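Local coordinates for putative uncharacterized protein (Mycobacterium abscessus, PDB 3RR6) that is of unknown function but belongs to the fumarylacetoacetate hydrolase family and may be a metal-binding isomerase or acetylpyruvate hydrolase, at residues A[64-69]-A[225-230]; A[97-102]-A[170-175]; A[122-127]-A[140-145]. All coordinates share one frame; numbering follows the deposited sequence.

Interaction 1. Residues A[64-69]-A[225-230]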
loop_
_atom_site.group_PDB
_atom_site.type_symbol
_atom_site.label_atom_id
_atom_site.label_comp_id
_atom_site.label_asym_id
_atom_site.label_seq_id
_atom_site.Cartn_x
_atom_site.Cartn_y
_atom_site.Cartn_z
ATOM N N ALA A 64 11.209 0.654 -0.666
ATOM C CA ALA A 64 10.765 1.760 -1.521
ATOM C C ALA A 64 11.601 2.995 -1.298
ATOM O O ALA A 64 11.887 3.346 -0.154
ATOM C CB ALA A 64 9.285 2.096 -1.222
ATOM N N SER A 65 11.983 3.673 -2.376
ATOM C CA SER A 65 12.697 4.946 -2.224
ATOM C C SER A 65 11.747 6.055 -1.774
ATOM O O SER A 65 12.142 6.940 -1.021
ATOM C CB SER A 65 13.458 5.340 -3.493
ATOM O OG SER A 65 12.661 6.050 -4.416
ATOM N N LYS A 66 10.494 5.993 -2.222
ATOM C CA LYS A 66 9.470 6.939 -1.821
ATOM C C LYS A 66 8.110 6.280 -1.940
ATOM O O LYS A 66 7.965 5.279 -2.655
ATOM C CB LYS A 66 9.521 8.221 -2.659
ATOM C CG LYS A 66 9.323 8.031 -4.162
ATOM C CD LYS A 66 9.424 9.371 -4.895
ATOM C CE LYS A 66 9.532 9.251 -6.412
ATOM N NZ LYS A 66 10.738 8.510 -6.888
ATOM N N VAL A 67 7.151 6.837 -1.210
ATOM C CA VAL A 67 5.747 6.456 -1.288
ATOM C C VAL A 67 4.992 7.695 -1.764
ATOM O O VAL A 67 5.046 8.751 -1.127
ATOM C CB VAL A 67 5.173 6.000 0.076
ATOM C CG1 VAL A 67 3.690 5.679 -0.041
ATOM C CG2 VAL A 67 5.970 4.810 0.628
ATOM N N VAL A 68 4.323 7.579 -2.903
ATOM C CA VAL A 68 3.467 8.641 -3.404
ATOM C C VAL A 68 2.044 8.169 -3.152
ATOM O O VAL A 68 1.769 6.971 -3.194
ATOM C CB VAL A 68 3.723 8.901 -4.909
ATOM C CG1 VAL A 68 2.891 10.083 -5.413
ATOM C CG2 VAL A 68 5.208 9.149 -5.162
ATOM N N ALA A 69 1.153 9.094 -2.826
ATOM C CA ALA A 69 -0.222 8.734 -2.498
ATOM C C ALA A 69 -1.212 9.699 -3.125
ATOM O O ALA A 69 -0.934 10.891 -3.274
ATOM C CB ALA A 69 -0.421 8.685 -0.987
ATOM N N PRO A 225 12.408 1.455 -9.408
ATOM C CA PRO A 225 11.927 0.145 -8.982
ATOM C C PRO A 225 11.827 0.071 -7.474
ATOM O O PRO A 225 12.769 0.445 -6.759
ATOM C CB PRO A 225 12.995 -0.818 -9.514
ATOM C CG PRO A 225 13.601 -0.101 -10.648
ATOM C CD PRO A 225 13.607 1.345 -10.251
ATOM N N GLY A 226 10.678 -0.394 -7.005
ATOM C CA GLY A 226 10.379 -0.465 -5.595
ATOM C C GLY A 226 9.529 0.673 -5.065
ATOM O O GLY A 226 8.962 0.555 -3.984
ATOM N N ASP A 227 9.439 1.780 -5.803
ATOM C CA ASP A 227 8.567 2.871 -5.376
ATOM C C ASP A 227 7.116 2.391 -5.262
ATOM O O ASP A 227 6.664 1.528 -6.015
ATOM C CB ASP A 227 8.647 4.064 -6.330
ATOM C CG ASP A 227 9.903 4.895 -6.144
ATOM O OD1 ASP A 227 10.675 4.640 -5.183
ATOM O OD2 ASP A 227 10.114 5.810 -6.971
ATOM N N VAL A 228 6.402 2.981 -4.322
ATOM C CA VAL A 228 5.020 2.621 -4.034
ATOM C C VAL A 228 4.123 3.809 -4.335
ATOM O O VAL A 228 4.451 4.936 -3.966
ATOM C CB VAL A 228 4.874 2.209 -2.571
ATOM C CG1 VAL A 228 3.407 2.014 -2.189
ATOM C CG2 VAL A 228 5.662 0.927 -2.296
ATOM N N ILE A 229 3.004 3.558 -5.014
ATOM C CA ILE A 229 1.958 4.566 -5.190
ATOM C C ILE A 229 0.661 4.053 -4.566
ATOM O O ILE A 229 0.102 3.041 -5.003
ATOM C CB ILE A 229 1.689 4.931 -6.662
ATOM C CG1 ILE A 229 2.978 5.334 -7.374
ATOM C CG2 ILE A 229 0.652 6.073 -6.710
ATOM C CD1 ILE A 229 2.819 5.470 -8.906
ATOM N N LEU A 230 0.190 4.736 -3.528
ATOM C CA LEU A 230 -1.093 4.407 -2.901
ATOM C C LEU A 230 -2.201 5.068 -3.708
ATOM O O LEU A 230 -2.120 6.254 -4.018
ATOM C CB LEU A 230 -1.126 4.881 -1.453
ATOM C CG LEU A 230 -0.027 4.354 -0.532
ATOM C CD1 LEU A 230 -0.251 4.857 0.881
ATOM C CD2 LEU A 230 0.013 2.826 -0.553
HETATM O O HOH W 1 12.648 2.410 -4.937
#
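G226 O presses on the methyl of A64, with A64 CB at 3.2 Å. At D227, CG stands anti to the carbonyl carbon (chi1 -77°), which lifts the carboxylate to the turn at S65 and K66. S65 OG donates to the syn lone pair of D227 OD1 over 2.6 Å. K66 N reaches the same oxygen from above the carboxylate plane, and a water that accepts from S65 N donates both to it and to P225 O. D227 OD2 forms a salt bridge with K66 NZ at 2.8 Å; the lysine chain runs obliquely across the aspartate and bends at its last torsion (chi4 -61°). L224 N also binds D227 OD2, and T222 O receives a bond from K66 NZ, so neither charge depends on the other alone. From V228 the segments pair as parallel strands, V228 N donating to K66 O. Strand 228-230 lies between strand 67-70, which it meets in parallel, and strand 115-125, which it meets antiparallel, in the β-rich fumarylacetoacetate hydrolase (FAH) domain. V228 O then accepts from V68 N at 2.9 Å, while V228 CG2 packs on A64 CB. I229 turns to the V68 face, towards helix 210-220, and its CG2 lies against V68 O. L230 N closes the ladder on V68 O at 2.8 Å, and L230 CG sits 4.0 Å from V67 CG1, with L230 CB beside A69 CB.

Interaction 2. Residues A[97-102]-A[170-175]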
loop_
_atom_site.group_PDB
_atom_site.type_symbol
_atom_site.label_atom_id
_atom_site.label_comp_id
_atom_site.label_asym_id
_atom_site.label_seq_id
_atom_site.Cartn_x
_atom_site.Cartn_y
_atom_site.Cartn_z
ATOM N N THR A 97 10.558 6.076 5.680
ATOM C CA THR A 97 10.689 5.833 7.099
ATOM C C THR A 97 9.334 5.612 7.785
ATOM O O THR A 97 9.296 5.185 8.947
ATOM C CB THR A 97 11.420 7.013 7.767
ATOM O OG1 THR A 97 10.816 8.234 7.321
ATOM C CG2 THR A 97 12.905 7.007 7.377
ATOM N N SER A 98 8.227 5.866 7.087
ATOM C CA SER A 98 6.900 5.619 7.661
ATOM C C SER A 98 6.450 4.166 7.474
ATOM O O SER A 98 5.498 3.730 8.102
ATOM C CB SER A 98 5.856 6.583 7.085
ATOM O OG SER A 98 5.625 6.359 5.704
ATOM N N ILE A 99 7.141 3.418 6.617
ATOM C CA ILE A 99 6.712 2.074 6.257
ATOM C C ILE A 99 6.940 1.105 7.421
ATOM O O ILE A 99 7.987 1.142 8.084
ATOM C CB ILE A 99 7.438 1.571 4.988
ATOM C CG1 ILE A 99 7.056 2.433 3.787
ATOM C CG2 ILE A 99 7.080 0.106 4.706
ATOM C CD1 ILE A 99 7.895 2.212 2.534
ATOM N N ILE A 100 5.922 0.285 7.685
ATOM C CA ILE A 100 6.040 -0.900 8.545
ATOM C C ILE A 100 5.330 -2.067 7.861
ATOM O O ILE A 100 4.434 -1.865 7.043
ATOM C CB ILE A 100 5.463 -0.697 9.973
ATOM C CG1 ILE A 100 4.011 -0.213 9.934
ATOM C CG2 ILE A 100 6.341 0.271 10.778
ATOM C CD1 ILE A 100 3.299 -0.282 11.320
ATOM N N GLY A 101 5.746 -3.284 8.195
ATOM C CA GLY A 101 5.118 -4.484 7.661
ATOM C C GLY A 101 3.957 -4.984 8.504
ATOM O O GLY A 101 3.600 -4.371 9.514
ATOM N N PRO A 102 3.367 -6.123 8.099
ATOM C CA PRO A 102 2.279 -6.749 8.848
ATOM C C PRO A 102 2.628 -7.017 10.302
ATOM O O PRO A 102 3.745 -7.434 10.618
ATOM C CB PRO A 102 2.066 -8.079 8.128
ATOM C CG PRO A 102 2.614 -7.882 6.786
ATOM C CD PRO A 102 3.735 -6.900 6.904
ATOM N N THR A 170 5.839 4.729 11.236
ATOM C CA THR A 170 4.774 3.706 11.324
ATOM C C THR A 170 3.460 4.046 10.627
ATOM O O THR A 170 2.554 3.213 10.614
ATOM C CB THR A 170 4.466 3.215 12.782
ATOM O OG1 THR A 170 3.593 4.136 13.462
ATOM C CG2 THR A 170 5.733 2.989 13.576
ATOM N N PHE A 171 3.350 5.223 10.017
ATOM C CA PHE A 171 2.088 5.608 9.363
ATOM C C PHE A 171 1.892 5.068 7.935
ATOM O O PHE A 171 0.944 5.463 7.266
ATOM C CB PHE A 171 1.892 7.133 9.404
ATOM C CG PHE A 171 1.322 7.653 10.708
ATOM C CD1 PHE A 171 1.466 6.967 11.915
ATOM C CD2 PHE A 171 0.633 8.853 10.713
ATOM C CE1 PHE A 171 0.925 7.476 13.087
ATOM C CE2 PHE A 171 0.093 9.359 11.881
ATOM C CZ PHE A 171 0.242 8.676 13.064
ATOM N N CYS A 172 2.750 4.152 7.486
ATOM C CA CYS A 172 2.517 3.446 6.213
ATOM C C CYS A 172 2.662 1.926 6.319
ATOM O O CYS A 172 3.587 1.340 5.744
ATOM C CB CYS A 172 3.431 3.995 5.111
ATOM S SG CYS A 172 2.805 3.588 3.447
ATOM N N PRO A 173 1.714 1.266 7.012
ATOM C CA PRO A 173 1.639 -0.183 6.861
ATOM C C PRO A 173 1.582 -0.591 5.393
ATOM O O PRO A 173 0.846 0.017 4.604
ATOM C CB PRO A 173 0.333 -0.544 7.577
ATOM C CG PRO A 173 0.158 0.550 8.597
ATOM C CD PRO A 173 0.721 1.782 7.973
ATOM N N LEU A 174 2.362 -1.616 5.059
ATOM C CA LEU A 174 2.468 -2.123 3.702
ATOM C C LEU A 174 2.633 -3.642 3.744
ATOM O O LEU A 174 3.461 -4.154 4.499
ATOM C CB LEU A 174 3.674 -1.475 3.024
ATOM C CG LEU A 174 3.768 -1.564 1.506
ATOM C CD1 LEU A 174 2.702 -0.703 0.831
ATOM C CD2 LEU A 174 5.172 -1.143 1.053
ATOM N N GLY A 175 1.871 -4.356 2.926
ATOM C CA GLY A 175 1.954 -5.814 2.896
ATOM C C GLY A 175 0.624 -6.463 2.589
ATOM O O GLY A 175 -0.324 -5.773 2.234
HETATM O O HOH W 2 8.133 3.135 10.201
#
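S98 O accepts from C172 N (2.8 Å), the first of three backbone bonds that pair these segments in parallel. The second runs from I100 N to C172 O, and in both the donor stands well above the carbonyl plane, 53° out of it at S98 O. The third, L174 N to I100 O at 2.9 Å, meets its acceptor almost head-on. A water bridges the two segments where the 3-10 turn at 97-98 enters the strand, donating to T97 O and I99 O and accepting from T170 N. Of the side-chain hydroxyls, S98 OG lies against C172 CB at 3.3 Å but is hydrogen-bonded to P95 O, and T170 OG1 to Q107 N. Apolar contacts fall on both faces of the pair. On one, I100 holds CG1 between its backbone N and carbonyl carbon (chi1 54°), which sends CD1 over T170 O at 3.6 Å and leaves CG2 beside T170 CG2 at 3.9 Å. I100 CG1 also rests on the ring of P173 at CG (4.1 Å), and I106 and N258 adjoin this face. On the other, the I99 side chain lies obliquely over L174, with I99 CG2 4.1 Å from L174 CB, and I99 CG1 is near C172 CB. The arrangement is a short parallel β-ladder that docks strand 99-100 onto strand 172-179, itself antiparallel to strand 141-152, within the mixed β-structure of the FAH fold.

Interaction 3. Residues A[122-127]-A[140-145]. With EDO (1,2-ethanediol), chain G.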
loop_
_atom_site.group_PDB
_atom_site.type_symbol
_atom_site.label_atom_id
_atom_site.label_comp_id
_atom_site.label_asym_id
_atom_site.label_seq_id
_atom_site.Cartn_x
_atom_site.Cartn_y
_atom_site.Cartn_z
ATOM N N ALA A 122 -2.117 -0.590 -3.216
ATOM C CA ALA A 122 -0.781 -0.050 -3.455
ATOM C C ALA A 122 -0.172 -0.600 -4.734
ATOM O O ALA A 122 -0.085 -1.809 -4.911
ATOM C CB ALA A 122 0.142 -0.379 -2.261
ATOM N N ILE A 123 0.255 0.298 -5.614
ATOM C CA ILE A 123 1.019 -0.050 -6.815
ATOM C C ILE A 123 2.496 -0.104 -6.441
ATOM O O ILE A 123 3.002 0.803 -5.779
ATOM C CB ILE A 123 0.867 1.053 -7.874
ATOM C CG1 ILE A 123 -0.588 1.250 -8.294
ATOM C CG2 ILE A 123 1.735 0.769 -9.117
ATOM C CD1 ILE A 123 -0.809 2.588 -8.993
ATOM N N VAL A 124 3.198 -1.150 -6.866
ATOM C CA VAL A 124 4.645 -1.219 -6.705
ATOM C C VAL A 124 5.296 -1.154 -8.084
ATOM O O VAL A 124 5.042 -2.006 -8.949
ATOM C CB VAL A 124 5.112 -2.476 -5.947
ATOM C CG1 VAL A 124 6.638 -2.422 -5.731
ATOM C CG2 VAL A 124 4.359 -2.622 -4.599
ATOM N N ILE A 125 6.137 -0.139 -8.285
ATOM C CA ILE A 125 6.838 0.090 -9.558
ATOM C C ILE A 125 7.982 -0.909 -9.727
ATOM O O ILE A 125 8.667 -1.260 -8.762
ATOM C CB ILE A 125 7.364 1.552 -9.610
ATOM C CG1 ILE A 125 6.187 2.536 -9.539
ATOM C CG2 ILE A 125 8.272 1.806 -10.815
ATOM C CD1 ILE A 125 5.236 2.515 -10.724
ATOM N N GLY A 126 8.148 -1.410 -10.952
ATOM C CA GLY A 126 9.160 -2.424 -11.240
ATOM C C GLY A 126 10.291 -2.022 -12.176
ATOM O O GLY A 126 11.232 -2.791 -12.346
ATOM N N ARG A 127 10.192 -0.836 -12.782
ATOM C CA ARG A 127 11.198 -0.337 -13.716
ATOM C C ARG A 127 11.412 1.149 -13.477
ATOM O O ARG A 127 10.482 1.845 -13.081
ATOM C CB ARG A 127 10.723 -0.527 -15.155
ATOM C CG ARG A 127 10.441 -1.953 -15.550
ATOM C CD ARG A 127 10.154 -2.046 -17.031
ATOM N NE ARG A 127 10.104 -3.427 -17.489
ATOM C CZ ARG A 127 10.024 -3.782 -18.768
ATOM N NH1 ARG A 127 9.977 -2.852 -19.717
ATOM N NH2 ARG A 127 9.985 -5.064 -19.100
ATOM N N ASN A 140 5.484 -1.289 -16.465
ATOM C CA ASN A 140 6.360 -0.663 -15.471
ATOM C C ASN A 140 5.991 -1.002 -14.034
ATOM O O ASN A 140 6.642 -0.514 -13.108
ATOM C CB ASN A 140 6.343 0.856 -15.646
ATOM C CG ASN A 140 7.035 1.286 -16.926
ATOM O OD1 ASN A 140 8.260 1.229 -17.019
ATOM N ND2 ASN A 140 6.249 1.660 -17.938
ATOM N N ILE A 141 4.959 -1.824 -13.859
ATOM C CA ILE A 141 4.456 -2.208 -12.541
ATOM C C ILE A 141 4.893 -3.626 -12.193
ATOM O O ILE A 141 4.629 -4.577 -12.947
ATOM C CB ILE A 141 2.915 -2.064 -12.482
ATOM C CG1 ILE A 141 2.533 -0.573 -12.544
ATOM C CG2 ILE A 141 2.344 -2.751 -11.227
ATOM C CD1 ILE A 141 1.029 -0.320 -12.771
ATOM N N LEU A 142 5.577 -3.771 -11.059
ATOM C CA LEU A 142 5.913 -5.092 -10.526
ATOM C C LEU A 142 4.657 -5.868 -10.132
ATOM O O LEU A 142 4.465 -7.029 -10.530
ATOM C CB LEU A 142 6.846 -4.950 -9.319
ATOM C CG LEU A 142 7.202 -6.238 -8.585
ATOM C CD1 LEU A 142 7.963 -7.178 -9.512
ATOM C CD2 LEU A 142 8.027 -5.944 -7.326
ATOM N N GLY A 143 3.811 -5.225 -9.340
ATOM C CA GLY A 143 2.580 -5.831 -8.872
ATOM C C GLY A 143 1.903 -4.953 -7.843
ATOM O O GLY A 143 2.194 -3.755 -7.749
ATOM N N TYR A 144 1.004 -5.563 -7.077
ATOM C CA TYR A 144 0.110 -4.819 -6.180
ATOM C C TYR A 144 0.187 -5.383 -4.782
ATOM O O TYR A 144 0.338 -6.587 -4.593
ATOM C CB TYR A 144 -1.341 -4.870 -6.680
ATOM C CG TYR A 144 -1.457 -4.305 -8.066
ATOM C CD1 TYR A 144 -1.600 -2.942 -8.269
ATOM C CD2 TYR A 144 -1.322 -5.121 -9.177
ATOM C CE1 TYR A 144 -1.654 -2.409 -9.537
ATOM C CE2 TYR A 144 -1.366 -4.588 -10.460
ATOM C CZ TYR A 144 -1.523 -3.240 -10.629
ATOM O OH TYR A 144 -1.560 -2.714 -11.901
ATOM N N THR A 145 0.096 -4.489 -3.811
ATOM C CA THR A 145 0.017 -4.886 -2.407
ATOM C C THR A 145 -1.031 -4.014 -1.710
ATOM O O THR A 145 -1.820 -3.327 -2.377
ATOM C CB THR A 145 1.426 -4.879 -1.733
ATOM O OG1 THR A 145 1.369 -5.571 -0.474
ATOM C CG2 THR A 145 1.985 -3.472 -1.518
HETATM C C1 EDO G . 6.320 -6.210 -14.615
HETATM O O1 EDO G . 5.131 -5.815 -15.330
HETATM C C2 EDO G . 7.558 -5.408 -15.019
HETATM O O2 EDO G . 7.711 -4.195 -14.263
#
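Strands 122-125 and 141-145 run antiparallel, their axes 4.6 Å apart at closest and 153° between directions, with A122 and T145 exchanging a pair of backbone hydrogen bonds and a classic β bulge where L142 and G143 both face V124. Side chains on the I123 face form an apolar patch: the I123 and I141 side chains cross at a slant, with I123 CG2 3.8 Å from I141 CG1, while those of I123 and Y144 lie side by side, pointing the same way, with I123 CG1 4.0 Å from Y144 CE1. Helix 210-220 packs on this patch through V210, which touches I123, I141 and Y144. In the FAH domain the pair belongs to the two long strands 115-125 and 141-152; strand 115-125 pairs in turn with strand 228-230, and strand 141-152 with strand 172-179. On the opposite face, T145 holds its methyl between the backbone N and the carbonyl carbon, which sets CG2 3.7 Å from A122 CB and also against V124 CG2; OG1, anti to the backbone N, bonds W177 O. L142 extends alongside V124, its CD2 near V124 CG1. At the bulge V124 N donates to G143 O, but V124 O is shared: L142 N binds it at 2.8 Å and G143 N only weakly. L142 has near-helical backbone angles (phi -65°, psi -51°), and beyond it the register moves by one residue, with G126 N making a nearly straight bond to N140 O. At the loop end N140 OD1 approaches R127 CB at 3.6 Å, and N140 ND2 bonds R136 O. A 1,2-ethanediol, probably from the crystallisation liquor, lies near I141 O, although its exact placement there is doubtful.

In the fold
The three contacts are nested along the chain: interaction 3 lies within the loop closed by interaction 2, and both within that closed by interaction 1. Their centres are about 9 Å (1 and 3), 12 Å (1 and 2) and 16 Å (2 and 3) apart, and all belong to the FAH family region. Strand 228-230 of interaction 1 neighbours strand 115-125 of interaction 3, with probable backbone bonds from G226 N to I125 O and from I123 N to I229 O. Strand 141-152 then adjoins strand 172-179 of interaction 2. Interactions 1 and 2 pack together through I99, which touches A64 and V67, and L174, in the conformer given, reaches V228, A122 and T145.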